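Local coordinates for metallocarboxypeptidase (Trypanosoma cruzi, PDB 3DWC), which probably removes single amino acids from the C-terminus of peptides with broad specificity, except proline, as a metal-dependent carboxypeptidase of the M32 family, at residues E198-P203 with K338-R343; D354-P359 with R494-R499; F314-A319 with F332-M337. All coordinates share one frame; numbering follows the deposited sequence.

How the contacts relate
The three contacts lie on the same side of the chain's centre. Contacts 1 and 3 share helix 334-341, and their centres are 10 Å apart. Contact 3 is nested along the chain inside the loop that contact 1 closes. They meet where Leu201 O lies 2.7 Å from Asn336 ND2, a probable hydrogen bond. Contact 2 follows contact 1 in the sequence, with its centre 16 Å away; Gln342, just past helix 334-341, packs on Arg499. Contacts 2 and 3 do not touch. None of the three forms the cobalt site of His267, His271 and Glu298, although the side chain of Glu355 in contact 2 is about 13 Å from the metal.

Contact 1 of 3, residues E198-P203 with K338-R343. With SO4 (sulfate ion), chain U.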
# COMPACT_ATOMS: atom_id res chain seq x y z
N GLU B 198 -43.34 18.54 14.07
CA GLU B 198 -43.43 17.28 13.33
C GLU B 198 -42.78 16.10 14.08
O GLU B 198 -41.68 16.24 14.66
CB GLU B 198 -42.76 17.39 11.96
CG GLU B 198 -43.54 18.23 10.94
CD GLU B 198 -42.93 18.14 9.55
OE1 GLU B 198 -41.70 17.90 9.45
OE2 GLU B 198 -43.68 18.33 8.55
N THR B 199 -43.45 14.95 14.02
CA THR B 199 -42.91 13.72 14.58
C THR B 199 -41.73 13.23 13.75
O THR B 199 -41.79 13.22 12.52
CB THR B 199 -43.93 12.58 14.64
OG1 THR B 199 -45.08 12.99 15.40
CG2 THR B 199 -43.28 11.30 15.27
N VAL B 200 -40.65 12.89 14.44
CA VAL B 200 -39.47 12.33 13.83
C VAL B 200 -39.12 11.03 14.60
O VAL B 200 -38.81 11.07 15.78
CB VAL B 200 -38.27 13.31 13.85
CG1 VAL B 200 -37.06 12.68 13.17
CG2 VAL B 200 -38.62 14.64 13.17
N LEU B 201 -39.21 9.89 13.91
CA LEU B 201 -38.83 8.60 14.47
C LEU B 201 -37.35 8.36 14.15
O LEU B 201 -36.94 8.35 12.96
CB LEU B 201 -39.69 7.51 13.88
CG LEU B 201 -41.21 7.74 13.87
CD1 LEU B 201 -41.92 6.62 13.13
CD2 LEU B 201 -41.77 7.86 15.29
N GLU B 202 -36.55 8.22 15.20
CA GLU B 202 -35.16 7.91 15.04
C GLU B 202 -34.98 6.44 14.67
O GLU B 202 -35.56 5.55 15.29
CB GLU B 202 -34.37 8.17 16.33
CG GLU B 202 -34.03 9.63 16.54
CD GLU B 202 -33.12 10.17 15.48
OE1 GLU B 202 -33.49 11.21 14.90
OE2 GLU B 202 -32.04 9.56 15.21
N PRO B 203 -34.16 6.19 13.66
CA PRO B 203 -33.82 4.79 13.39
C PRO B 203 -33.22 4.08 14.62
O PRO B 203 -32.33 4.63 15.28
CB PRO B 203 -32.81 4.90 12.26
CG PRO B 203 -33.21 6.19 11.56
CD PRO B 203 -33.52 7.10 12.69
N LYS B 338 -36.50 11.67 5.41
CA LYS B 338 -36.24 13.07 5.07
C LYS B 338 -36.14 13.95 6.32
O LYS B 338 -35.30 14.85 6.41
CB LYS B 338 -37.32 13.60 4.13
CG LYS B 338 -37.09 15.04 3.72
CD LYS B 338 -38.15 15.46 2.69
CE LYS B 338 -38.33 16.95 2.65
NZ LYS B 338 -39.45 17.29 1.66
N ARG B 339 -36.98 13.69 7.30
CA ARG B 339 -37.01 14.50 8.52
C ARG B 339 -35.76 14.29 9.34
O ARG B 339 -35.23 15.23 9.89
CB ARG B 339 -38.26 14.22 9.33
CG ARG B 339 -39.34 15.20 9.00
CD ARG B 339 -40.62 14.64 8.50
NE ARG B 339 -41.60 14.44 9.52
CZ ARG B 339 -42.93 14.49 9.38
NH1 ARG B 339 -43.54 14.81 8.24
NH2 ARG B 339 -43.67 14.24 10.43
N VAL B 340 -35.30 13.04 9.39
CA VAL B 340 -34.04 12.68 10.04
C VAL B 340 -32.83 13.33 9.32
O VAL B 340 -32.03 14.03 9.92
CB VAL B 340 -33.88 11.12 10.08
CG1 VAL B 340 -32.46 10.71 10.56
CG2 VAL B 340 -34.99 10.48 10.93
N ILE B 341 -32.71 13.12 8.02
CA ILE B 341 -31.55 13.58 7.24
C ILE B 341 -31.49 15.13 7.08
O ILE B 341 -30.39 15.69 6.92
CB ILE B 341 -31.50 12.83 5.84
CG1 ILE B 341 -31.32 11.30 5.97
CG2 ILE B 341 -30.41 13.32 4.90
CD1 ILE B 341 -30.14 10.88 6.62
N GLN B 342 -32.64 15.82 7.11
CA GLN B 342 -32.69 17.30 6.92
C GLN B 342 -32.90 18.04 8.23
O GLN B 342 -33.22 19.22 8.25
CB GLN B 342 -33.80 17.72 5.95
CG GLN B 342 -33.51 17.31 4.50
CD GLN B 342 -34.56 17.78 3.53
OE1 GLN B 342 -35.46 18.55 3.87
NE2 GLN B 342 -34.44 17.34 2.28
N ARG B 343 -32.75 17.34 9.34
CA ARG B 343 -32.99 17.94 10.66
C ARG B 343 -32.00 19.08 10.90
O ARG B 343 -30.83 18.93 10.59
CB ARG B 343 -32.83 16.91 11.76
CG ARG B 343 -33.40 17.42 13.09
CD ARG B 343 -32.82 16.64 14.24
NE ARG B 343 -33.76 15.71 14.84
CZ ARG B 343 -33.73 14.38 14.74
NH1 ARG B 343 -32.80 13.73 14.01
NH2 ARG B 343 -34.67 13.69 15.40
S SO4 U . -46.77 14.73 12.00
O1 SO4 U . -47.67 13.65 11.57
O2 SO4 U . -47.47 15.66 12.89
O3 SO4 U . -45.63 14.18 12.72
O4 SO4 U . -46.32 15.47 10.81
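This surface contact lays the extended loop between helices 168-196 and 209-222 along the C-terminal end of helix 334-341, in the largely helical M32 carboxypeptidase fold. Arg339 carries one end of it. Its CB lies 3.9 Å from Val200 CG2. CG and CD then pass beside Glu198 OE1. Bends at chi2 (122°) and chi3 (94°) bring the edge of the guanidinium to the loop backbone. There NE and NH2 grip one atom side-on, Thr199 O, with the NH2 bond at 3.0 Å. NH2 also donates to O4 of a sulfate, probably from the crystallisation liquor, whose O3 accepts from Thr199 N. NH1 lies beside Glu198 OE2, at 3.5 Å. The Glu198 carboxylate stacks over one face of the guanidinium, the planes 17° apart. This salt bridge rests on charge alone, for no N-H points at OE1.

In the middle, Val200 CG1 meets Val340 CG2 at 3.8 Å, and Pro203 CD reaches the same methyl tip to tip. Asn336 of the same helix adds a bond to the loop. At the far end Arg343 grips Glu202 end-on. NH1 uses the syn lone pair of OE1 and NH2 the anti one, each at 2.8 Å.

Contact 2 of 3, residues D354-P359 with R494-R499; sequences DELCYP and RHLERR. With SO4 (sulfate ion), chain V.
The backbones come closest at Leu356 and Leu496, whose CA atoms are 6.7 Å apart, where the turn leading into helix 358-374 faces the side of helix 490-501. Asp354 OD2 accepts from Cys357 N at 3.1 Å, an Asx motif that ties this turn together. Glu355 carries the polar half of the contact. Its CG is anti to the backbone N (chi1 -179°) and the chain runs straight on, so the carboxylate reaches the helix. OE2 meets His495 NE2 tip to tip at 2.6 Å. The bond is nearly straight (163°), with OE2 in the ring plane, while the donor sits above the carboxylate plane. OE1 takes Arg499 NH2 at 2.8 Å on its syn lone pair, in a salt bridge; Tyr500 OH also bonds to this oxygen. The His495 ring meets the Arg499 guanidinium edge-on, its CE1 3.3 Å above the centre of that face. The buried carboxylate thus has partners on both oxygens, and the nearby arginine would probably help keep it ionised.

Beside this network, Leu496 CD2 packs on Glu355 CG. Leu356 CD1 lies 3.8 Å from Leu496 CB, while Leu356 also touches Leu182 and Val189 of helix 168-196. The result is a buried His-carboxylate pair with an adjoining salt bridge, joining the turn that leads into helix 358-374 to the C-terminal helix 490-501.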
# COMPACT_ATOMS: atom_id res chain seq x y z
N ASP B 354 -25.18 20.35 10.44
CA ASP B 354 -26.09 19.99 9.37
C ASP B 354 -25.91 20.94 8.16
O ASP B 354 -25.12 21.87 8.21
CB ASP B 354 -27.53 19.97 9.90
CG ASP B 354 -28.00 21.33 10.47
OD1 ASP B 354 -28.42 21.33 11.63
OD2 ASP B 354 -27.97 22.38 9.76
N GLU B 355 -26.64 20.70 7.07
CA GLU B 355 -26.37 21.39 5.82
C GLU B 355 -26.53 22.91 5.99
O GLU B 355 -25.83 23.70 5.35
CB GLU B 355 -27.30 20.84 4.71
CG GLU B 355 -27.09 21.47 3.35
CD GLU B 355 -28.03 20.95 2.33
OE1 GLU B 355 -29.04 20.33 2.72
OE2 GLU B 355 -27.74 21.11 1.14
N LEU B 356 -27.45 23.33 6.83
CA LEU B 356 -27.77 24.75 6.96
C LEU B 356 -26.80 25.50 7.87
O LEU B 356 -26.41 26.63 7.57
CB LEU B 356 -29.23 24.91 7.43
CG LEU B 356 -29.90 26.29 7.43
CD1 LEU B 356 -30.06 26.93 6.05
CD2 LEU B 356 -31.27 26.21 8.09
N CYS B 357 -26.38 24.86 8.96
CA CYS B 357 -25.53 25.50 9.97
C CYS B 357 -24.10 25.53 9.57
O CYS B 357 -23.35 26.44 9.92
CB CYS B 357 -25.63 24.75 11.30
SG CYS B 357 -27.24 24.93 12.07
N TYR B 358 -23.70 24.51 8.85
CA TYR B 358 -22.33 24.32 8.42
C TYR B 358 -21.63 25.61 7.85
O TYR B 358 -20.56 25.99 8.34
CB TYR B 358 -22.26 23.15 7.44
CG TYR B 358 -20.88 22.60 7.30
CD1 TYR B 358 -20.52 21.41 7.92
CD2 TYR B 358 -19.91 23.30 6.61
CE1 TYR B 358 -19.25 20.91 7.81
CE2 TYR B 358 -18.65 22.80 6.49
CZ TYR B 358 -18.33 21.62 7.09
OH TYR B 358 -17.06 21.15 6.96
N PRO B 359 -22.22 26.28 6.86
CA PRO B 359 -21.59 27.49 6.33
C PRO B 359 -21.33 28.59 7.38
O PRO B 359 -20.42 29.39 7.21
CB PRO B 359 -22.60 27.99 5.32
CG PRO B 359 -23.87 27.35 5.67
CD PRO B 359 -23.46 25.99 6.14
N ARG B 494 -30.89 30.11 -2.52
CA ARG B 494 -32.17 29.58 -3.00
C ARG B 494 -32.35 28.12 -2.69
O ARG B 494 -33.46 27.70 -2.39
CB ARG B 494 -32.32 29.73 -4.52
CG ARG B 494 -33.16 30.82 -4.93
CD ARG B 494 -32.40 31.89 -5.44
NE ARG B 494 -31.78 31.58 -6.73
CZ ARG B 494 -31.39 32.52 -7.58
NH1 ARG B 494 -31.63 33.80 -7.30
NH2 ARG B 494 -30.79 32.19 -8.72
N HIS B 495 -31.28 27.34 -2.82
CA HIS B 495 -31.27 25.90 -2.39
C HIS B 495 -31.61 25.74 -0.91
O HIS B 495 -32.47 24.94 -0.54
CB HIS B 495 -29.89 25.28 -2.62
CG HIS B 495 -29.70 23.95 -1.93
ND1 HIS B 495 -30.36 22.81 -2.34
CD2 HIS B 495 -28.91 23.57 -0.89
CE1 HIS B 495 -30.03 21.80 -1.56
NE2 HIS B 495 -29.16 22.24 -0.66
N LEU B 496 -30.91 26.50 -0.05
CA LEU B 496 -31.18 26.42 1.39
C LEU B 496 -32.58 26.89 1.80
O LEU B 496 -33.21 26.26 2.61
CB LEU B 496 -30.06 27.13 2.21
CG LEU B 496 -28.63 26.53 2.14
CD1 LEU B 496 -27.64 27.44 2.78
CD2 LEU B 496 -28.51 25.08 2.72
N GLU B 497 -33.04 28.01 1.25
CA GLU B 497 -34.41 28.51 1.44
C GLU B 497 -35.51 27.53 1.03
O GLU B 497 -36.45 27.27 1.80
CB GLU B 497 -34.62 29.82 0.63
CG GLU B 497 -33.87 31.00 1.21
CD GLU B 497 -33.96 32.25 0.31
OE1 GLU B 497 -33.60 33.31 0.79
OE2 GLU B 497 -34.38 32.18 -0.86
N ARG B 498 -35.36 26.97 -0.17
CA ARG B 498 -36.30 26.02 -0.70
C ARG B 498 -36.38 24.72 0.08
O ARG B 498 -37.46 24.17 0.24
CB ARG B 498 -35.99 25.69 -2.18
CG ARG B 498 -36.30 26.87 -3.08
CD ARG B 498 -35.78 26.71 -4.51
NE ARG B 498 -35.97 27.97 -5.24
CZ ARG B 498 -35.40 28.26 -6.42
NH1 ARG B 498 -34.60 27.41 -7.03
NH2 ARG B 498 -35.63 29.43 -7.00
N ARG B 499 -35.23 24.24 0.52
CA ARG B 499 -35.17 23.00 1.22
C ARG B 499 -35.62 23.19 2.67
O ARG B 499 -36.50 22.46 3.13
CB ARG B 499 -33.78 22.40 1.12
CG ARG B 499 -33.59 21.20 2.03
CD ARG B 499 -32.33 20.44 1.68
NE ARG B 499 -32.39 19.76 0.40
CZ ARG B 499 -31.38 19.09 -0.15
NH1 ARG B 499 -31.54 18.47 -1.32
NH2 ARG B 499 -30.23 19.03 0.50
S SO4 V . -29.20 35.63 -9.19
O1 SO4 V . -30.23 36.17 -10.09
O2 SO4 V . -28.04 36.54 -9.17
O3 SO4 V . -29.74 35.62 -7.83
O4 SO4 V . -28.86 34.27 -9.63

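Contact 3 of 3, residues F314-A319 with F332-M337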
# COMPACT_ATOMS: atom_id res chain seq x y z
N PHE B 314 -34.42 11.44 -3.14
CA PHE B 314 -33.54 10.34 -2.79
C PHE B 314 -34.07 9.53 -1.61
O PHE B 314 -33.82 8.33 -1.50
CB PHE B 314 -32.18 10.91 -2.51
CG PHE B 314 -31.11 9.90 -2.31
CD1 PHE B 314 -30.54 9.28 -3.37
CD2 PHE B 314 -30.65 9.63 -1.05
CE1 PHE B 314 -29.49 8.41 -3.20
CE2 PHE B 314 -29.62 8.72 -0.86
CZ PHE B 314 -29.04 8.12 -1.97
N MET B 315 -34.81 10.18 -0.70
CA MET B 315 -35.41 9.44 0.41
C MET B 315 -36.36 8.36 -0.09
O MET B 315 -36.55 7.32 0.57
CB MET B 315 -36.13 10.40 1.38
CG MET B 315 -35.18 11.39 2.09
SD MET B 315 -33.73 10.65 2.90
CE MET B 315 -32.45 10.92 1.70
N GLU B 316 -37.01 8.64 -1.21
CA GLU B 316 -37.93 7.71 -1.83
C GLU B 316 -37.25 6.47 -2.34
O GLU B 316 -37.76 5.36 -2.20
CB GLU B 316 -38.65 8.38 -2.98
CG GLU B 316 -39.46 9.55 -2.55
CD GLU B 316 -40.35 10.08 -3.68
OE1 GLU B 316 -40.82 9.26 -4.50
OE2 GLU B 316 -40.51 11.33 -3.73
N PHE B 317 -36.08 6.67 -2.95
CA PHE B 317 -35.19 5.58 -3.25
C PHE B 317 -34.54 4.89 -2.01
O PHE B 317 -34.43 3.66 -1.94
CB PHE B 317 -34.10 6.06 -4.19
CG PHE B 317 -33.28 4.94 -4.77
CD1 PHE B 317 -33.77 4.17 -5.82
CD2 PHE B 317 -32.01 4.67 -4.28
CE1 PHE B 317 -33.02 3.12 -6.36
CE2 PHE B 317 -31.24 3.63 -4.82
CZ PHE B 317 -31.76 2.86 -5.87
N LEU B 318 -34.08 5.68 -1.05
CA LEU B 318 -33.35 5.15 0.09
C LEU B 318 -34.17 4.27 1.04
O LEU B 318 -33.72 3.18 1.46
CB LEU B 318 -32.75 6.31 0.90
CG LEU B 318 -32.00 5.93 2.19
CD1 LEU B 318 -30.84 4.98 1.88
CD2 LEU B 318 -31.56 7.18 2.95
N ALA B 319 -35.35 4.76 1.40
CA ALA B 319 -36.16 4.09 2.43
C ALA B 319 -36.34 2.59 2.25
O ALA B 319 -36.08 1.80 3.21
CB ALA B 319 -37.50 4.81 2.60
N PHE B 332 -38.33 3.77 8.85
CA PHE B 332 -37.91 3.58 7.44
C PHE B 332 -39.00 3.87 6.40
O PHE B 332 -39.45 2.97 5.65
CB PHE B 332 -37.37 2.17 7.20
CG PHE B 332 -36.07 1.85 7.91
CD1 PHE B 332 -35.25 2.84 8.47
CD2 PHE B 332 -35.66 0.53 7.99
CE1 PHE B 332 -34.09 2.52 9.08
CE2 PHE B 332 -34.46 0.20 8.63
CZ PHE B 332 -33.67 1.21 9.18
N THR B 333 -39.45 5.12 6.38
CA THR B 333 -40.40 5.59 5.38
C THR B 333 -39.71 6.79 4.75
O THR B 333 -38.86 7.38 5.38
CB THR B 333 -41.69 6.06 5.99
OG1 THR B 333 -41.45 7.25 6.74
CG2 THR B 333 -42.38 4.97 6.86
N SER B 334 -40.05 7.16 3.54
CA SER B 334 -39.35 8.28 2.91
C SER B 334 -39.61 9.62 3.57
O SER B 334 -38.74 10.48 3.60
CB SER B 334 -39.67 8.36 1.42
OG SER B 334 -41.03 8.60 1.21
N SER B 335 -40.84 9.82 4.03
CA SER B 335 -41.15 11.05 4.74
C SER B 335 -40.38 11.16 6.08
O SER B 335 -39.83 12.21 6.42
CB SER B 335 -42.67 11.12 5.01
OG SER B 335 -42.96 12.04 6.07
N ASN B 336 -40.33 10.08 6.84
CA ASN B 336 -39.59 10.15 8.09
C ASN B 336 -38.07 10.27 7.87
O ASN B 336 -37.42 11.06 8.53
CB ASN B 336 -39.88 8.97 9.01
CG ASN B 336 -39.16 9.10 10.32
OD1 ASN B 336 -39.58 9.90 11.14
ND2 ASN B 336 -38.04 8.38 10.50
N MET B 337 -37.51 9.54 6.90
CA MET B 337 -36.08 9.65 6.69
C MET B 337 -35.67 11.03 6.21
O MET B 337 -34.57 11.49 6.50
CB MET B 337 -35.55 8.57 5.77
CG MET B 337 -35.58 7.18 6.42
SD MET B 337 -34.65 7.05 7.95
CE MET B 337 -33.11 7.74 7.38
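Helix 312-326 and the first turn of helix 334-341, two successive helices joined by a short loop, pack at close range. The CA atoms of Met315 and Ser334 are only 4.8 Å apart. The small side chains of Ala319 and Ser334 are set at this approach. Ala319 CB sits 3.6 Å from Ser334 N and 3.7 Å from Thr333 C, so its methyl packs on the backbone at the helix start. Ser334 CB in turn lies 3.4 Å from Met315 O. No hydrogen bond crosses between the segments. Thr333 is the N-cap, and its OG1 accepts from Asn336 N at 3.0 Å, which fixes the helix start beside Ala319.

Inward, the packing is carried by the methionines. Met315 CB lies 3.4 Å from Ser334 O. Its CG is anti to the carbonyl carbon (chi1 -64°), and bends at chi2 and chi3 set the sulfur beside Met337. There SD comes within 4.0 Å of Met337 CB. Beyond the sulfur the methyl group turns away from the second helix, to the edge of the Phe314 ring.

The outer side is looser. Glu316, exposed, has its CB directed away from the second helix, and its CG just reaches Ser334 CB at 4.1 Å. Its extended chain passes on to touch Arg451.

Around this pair, Phe332 packs on Leu322, Val323 and Phe326 further along helix 312-326, while Met337 meets Pro203 and Phe258 of neighbouring loops. Helix 209-222 covers another face of helix 312-326, where Phe317 touches Phe218 and Leu318 touches Phe219.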